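Phist (Plasmodium falciparum, PDB 4JLE) binds the intracellular ATS domain of the virulence factor PfEMP1 through its PHIST domain and comigrates with it to knobs on the host cell surface. Local coordinates at the interface of chains A and B. Residues are numbered along the deposited sequence; one frame, centred on the assembly and turned at random. Chains: chain A/B, Phist.

The interface of chains A and B. Residues chain A 143, 146-147, 150-151; chain B 62-63, 65-66, 69, 83-84, 87.
Helix 117-165 of chain A lies against two helices of chain B, 37-72 and 77-110, and the patch between them is part of a two-fold symmetric, helix-on-helix interface of PHIST domains, in which each contact has its twin with the chains exchanged. The pairing may be biological or a product of crystal packing. The tight part centres on B:Ile66, whose two branches do separate jobs. The B:Ile66 CG2 methyl, anti to the backbone N, points onto one face of the A:Phe150 ring and sits over the ring centre, 3.5 Å from the centroid, a CH-pi contact. The other branch turns at chi2 -55° and brings B:Ile66 CD1 down on the helix backbone, 3.5 Å from A:Ala147 N and close to A:Leu146 CB; the small side chain of A:Ala147 probably leaves room for this approach. On chain B, the CG2 methyl of B:Ile66 also touches the B:Phe84 ring at its edge, while B:Phe63 packs on a face of that ring, so a second shell backs the isoleucine.

A:Phe150 has CG anti to its carbonyl carbon (chi1 -85°) and reaches toward helix 77-110. At its tip, A:Phe150 CZ meets B:Lys83 CB at 3.5 Å and also touches B:Phe84 CE1. A:Leu146 spreads its fork beside it: A:Leu146 CD1 touches B:Ile62 CG2 at 3.7 Å, and both methyls approach B:Ala87 CB.

The flank at A:Lys143 is looser. This side chain crosses B:Phe65 at about a right angle, with A:Lys143 CG 3.9 Å from B:Phe65 CD2. A:Lys143 CE stands 4.1 Å above the plane of the B:Phe65 ring, over its centre, and the chain then leads its amine NZ away from the face. B:Ile69 links flank and packed part: B:Ile69 CD1 lies 3.8 Å from A:Ala147 CA, and CG2 rests against the A:Arg151 backbone. A:Arg151, its CG anti to the backbone N and its chain bent at chi3, curls back along its own helix so that A:Ala147 O lies above one face of the guanidinium, toward its rim. No polar pair bonds across this patch, yet the guanidinium NH2 of A:Arg151 comes within 3.4 Å of the CD1 methyl of B:Ile69.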
ATOM      1  N   LYS A 143      -8.937  14.396   7.305  1.00 48.78           N
ATOM      2  CA  LYS A 143      -8.941  15.574   8.181  1.00 48.36           C
ATOM      3  C   LYS A 143      -9.981  15.326   9.289  1.00 51.14           C
ATOM      4  O   LYS A 143      -9.682  15.504  10.470  1.00 49.73           O
ATOM      5  CB  LYS A 143      -9.257  16.879   7.404  1.00 49.64           C
ATOM      6  CG  LYS A 143      -8.017  17.728   7.080  1.00 48.86           C
ATOM      7  CD  LYS A 143      -8.270  18.849   6.062  1.00 55.92           C
ATOM      8  CE  LYS A 143      -9.125  20.016   6.527  1.00 70.94           C
ATOM      9  NZ  LYS A 143      -9.524  20.900   5.389  1.00 72.42           N
ATOM     10  N   LEU A 146      -9.035  12.178  11.833  1.00 44.41           N
ATOM     11  CA  LEU A 146      -7.975  12.555  12.757  1.00 43.44           C
ATOM     12  C   LEU A 146      -8.346  13.750  13.600  1.00 47.08           C
ATOM     13  O   LEU A 146      -7.979  13.778  14.766  1.00 46.94           O
ATOM     14  CB  LEU A 146      -6.672  12.812  12.005  1.00 42.78           C
ATOM     15  CG  LEU A 146      -6.017  11.590  11.372  1.00 45.43           C
ATOM     16  CD1 LEU A 146      -5.068  12.006  10.275  1.00 44.11           C
ATOM     17  CD2 LEU A 146      -5.315  10.729  12.410  1.00 45.65           C
ATOM     18  N   ALA A 147      -9.120  14.701  13.056  1.00 44.84           N
ATOM     19  CA  ALA A 147      -9.527  15.867  13.843  1.00 45.19           C
ATOM     20  C   ALA A 147     -10.357  15.446  15.024  1.00 51.07           C
ATOM     21  O   ALA A 147     -10.065  15.885  16.134  1.00 51.84           O
ATOM     22  CB  ALA A 147     -10.297  16.877  12.999  1.00 45.95           C
ATOM     23  N   PHE A 150      -8.177  13.405  17.602  1.00 49.79           N
ATOM     24  CA  PHE A 150      -7.218  14.243  18.313  1.00 49.21           C
ATOM     25  C   PHE A 150      -7.900  15.235  19.230  1.00 53.79           C
ATOM     26  O   PHE A 150      -7.441  15.409  20.357  1.00 55.08           O
ATOM     27  CB  PHE A 150      -6.295  14.965  17.327  1.00 50.02           C
ATOM     28  CG  PHE A 150      -5.123  14.109  16.916  1.00 49.94           C
ATOM     29  CD1 PHE A 150      -5.298  13.026  16.056  1.00 51.61           C
ATOM     30  CD2 PHE A 150      -3.841  14.388  17.375  1.00 51.41           C
ATOM     31  CE1 PHE A 150      -4.221  12.237  15.677  1.00 51.65           C
ATOM     32  CE2 PHE A 150      -2.758  13.605  16.983  1.00 53.73           C
ATOM     33  CZ  PHE A 150      -2.953  12.543  16.125  1.00 51.62           C
ATOM     34  N   ARG A 151      -8.986  15.875  18.761  1.00 50.19           N
ATOM     35  CA  ARG A 151      -9.755  16.850  19.536  1.00 51.55           C
ATOM     36  C   ARG A 151     -10.347  16.169  20.771  1.00 58.47           C
ATOM     37  O   ARG A 151     -10.254  16.722  21.861  1.00 60.15           O
ATOM     38  CB  ARG A 151     -10.848  17.497  18.678  1.00 49.94           C
ATOM     39  CG  ARG A 151     -11.206  18.908  19.122  1.00 60.76           C
ATOM     40  CD  ARG A 151     -11.938  19.724  18.058  1.00 68.29           C
ATOM     41  NE  ARG A 151     -11.201  19.861  16.794  1.00 70.88           N
ATOM     42  CZ  ARG A 151     -11.756  19.779  15.586  1.00 86.73           C
ATOM     43  NH1 ARG A 151     -13.059  19.569  15.459  1.00 79.74           N
ATOM     44  NH2 ARG A 151     -11.021  19.946  14.500  1.00 82.67           N
TER
ATOM     45  N   ILE B  62      -2.786  17.181   5.618  1.00 51.28           N
ATOM     46  CA  ILE B  62      -3.625  16.648   6.700  1.00 50.47           C
ATOM     47  C   ILE B  62      -2.859  16.779   8.018  1.00 53.43           C
ATOM     48  O   ILE B  62      -3.391  17.324   8.975  1.00 53.98           O
ATOM     49  CB  ILE B  62      -4.070  15.181   6.424  1.00 51.70           C
ATOM     50  CG1 ILE B  62      -4.953  15.081   5.152  1.00 50.51           C
ATOM     51  CG2 ILE B  62      -4.764  14.579   7.658  1.00 51.37           C
ATOM     52  CD1 ILE B  62      -5.022  13.691   4.505  1.00 47.03           C
ATOM     53  N   PHE B  63      -1.606  16.313   8.042  1.00 50.72           N
ATOM     54  CA  PHE B  63      -0.734  16.317   9.216  1.00 52.98           C
ATOM     55  C   PHE B  63      -0.410  17.757   9.709  1.00 60.78           C
ATOM     56  O   PHE B  63      -0.300  17.984  10.928  1.00 61.38           O
ATOM     57  CB  PHE B  63       0.545  15.499   8.932  1.00 54.92           C
ATOM     58  CG  PHE B  63       0.346  13.996   8.728  1.00 55.84           C
ATOM     59  CD1 PHE B  63      -0.784  13.345   9.227  1.00 58.30           C
ATOM     60  CD2 PHE B  63       1.312  13.230   8.081  1.00 56.96           C
ATOM     61  CE1 PHE B  63      -0.970  11.967   9.034  1.00 58.55           C
ATOM     62  CE2 PHE B  63       1.136  11.848   7.908  1.00 59.47           C
ATOM     63  CZ  PHE B  63      -0.006  11.229   8.385  1.00 57.85           C
ATOM     64  N   PHE B  65      -2.518  20.307   9.350  1.00 56.58           N
ATOM     65  CA  PHE B  65      -3.776  20.714   9.948  1.00 56.81           C
ATOM     66  C   PHE B  65      -3.931  20.111  11.355  1.00 62.79           C
ATOM     67  O   PHE B  65      -4.323  20.831  12.272  1.00 65.43           O
ATOM     68  CB  PHE B  65      -4.961  20.319   9.045  1.00 57.95           C
ATOM     69  CG  PHE B  65      -6.299  20.638   9.653  1.00 60.04           C
ATOM     70  CD1 PHE B  65      -6.812  21.925   9.600  1.00 64.44           C
ATOM     71  CD2 PHE B  65      -7.026  19.660  10.323  1.00 61.68           C
ATOM     72  CE1 PHE B  65      -8.026  22.231  10.206  1.00 66.86           C
ATOM     73  CE2 PHE B  65      -8.237  19.963  10.935  1.00 66.07           C
ATOM     74  CZ  PHE B  65      -8.725  21.249  10.885  1.00 66.12           C
ATOM     75  N   ILE B  66      -3.629  18.801  11.527  1.00 57.03           N
ATOM     76  CA  ILE B  66      -3.768  18.119  12.820  1.00 56.42           C
ATOM     77  C   ILE B  66      -2.747  18.688  13.833  1.00 63.78           C
ATOM     78  O   ILE B  66      -3.014  18.684  15.042  1.00 62.87           O
ATOM     79  CB  ILE B  66      -3.690  16.558  12.664  1.00 57.69           C
ATOM     80  CG1 ILE B  66      -4.750  16.022  11.655  1.00 56.10           C
ATOM     81  CG2 ILE B  66      -3.812  15.813  14.011  1.00 58.34           C
ATOM     82  CD1 ILE B  66      -6.275  16.399  11.924  1.00 47.07           C
ATOM     83  N   ILE B  69      -4.242  21.279  16.172  1.00 67.24           N
ATOM     84  CA  ILE B  69      -5.026  20.693  17.262  1.00 66.24           C
ATOM     85  C   ILE B  69      -4.055  20.150  18.319  1.00 72.31           C
ATOM     86  O   ILE B  69      -4.318  20.261  19.523  1.00 72.18           O
ATOM     87  CB  ILE B  69      -6.002  19.583  16.719  1.00 67.10           C
ATOM     88  CG1 ILE B  69      -6.917  20.126  15.569  1.00 65.78           C
ATOM     89  CG2 ILE B  69      -6.829  18.928  17.875  1.00 66.72           C
ATOM     90  CD1 ILE B  69      -7.700  19.078  14.770  1.00 58.24           C
ATOM     91  N   LYS B  83      -0.461   7.789  15.922  1.00 54.55           N
ATOM     92  CA  LYS B  83      -1.716   7.983  15.204  1.00 52.65           C
ATOM     93  C   LYS B  83      -1.441   8.363  13.766  1.00 53.08           C
ATOM     94  O   LYS B  83      -2.119   7.848  12.888  1.00 50.80           O
ATOM     95  CB  LYS B  83      -2.624   9.017  15.909  1.00 54.07           C
ATOM     96  CG  LYS B  83      -3.156   8.564  17.262  1.00 58.86           C
ATOM     97  CD  LYS B  83      -4.107   7.395  17.170  1.00 72.46           C
ATOM     98  CE  LYS B  83      -4.195   6.614  18.455  1.00 83.33           C
ATOM     99  NZ  LYS B  83      -5.400   5.747  18.498  1.00 92.33           N
ATOM    100  N   PHE B  84      -0.406   9.182  13.519  1.00 50.56           N
ATOM    101  CA  PHE B  84       0.006   9.576  12.168  1.00 50.87           C
ATOM    102  C   PHE B  84       0.499   8.373  11.367  1.00 55.76           C
ATOM    103  O   PHE B  84       0.159   8.226  10.176  1.00 55.01           O
ATOM    104  CB  PHE B  84       1.098  10.656  12.218  1.00 53.13           C
ATOM    105  CG  PHE B  84       0.617  12.079  12.434  1.00 54.75           C
ATOM    106  CD1 PHE B  84      -0.712  12.346  12.776  1.00 56.75           C
ATOM    107  CD2 PHE B  84       1.484  13.151  12.281  1.00 56.63           C
ATOM    108  CE1 PHE B  84      -1.153  13.656  12.976  1.00 58.12           C
ATOM    109  CE2 PHE B  84       1.039  14.463  12.482  1.00 59.85           C
ATOM    110  CZ  PHE B  84      -0.273  14.707  12.845  1.00 57.71           C
ATOM    111  N   ALA B  87      -2.527   6.171  10.385  1.00 47.89           N
ATOM    112  CA  ALA B  87      -3.336   6.864   9.387  1.00 46.95           C
ATOM    113  C   ALA B  87      -2.673   6.767   8.009  1.00 49.63           C
ATOM    114  O   ALA B  87      -3.363   6.537   7.018  1.00 47.36           O
ATOM    115  CB  ALA B  87      -3.510   8.316   9.784  1.00 48.23           C
TER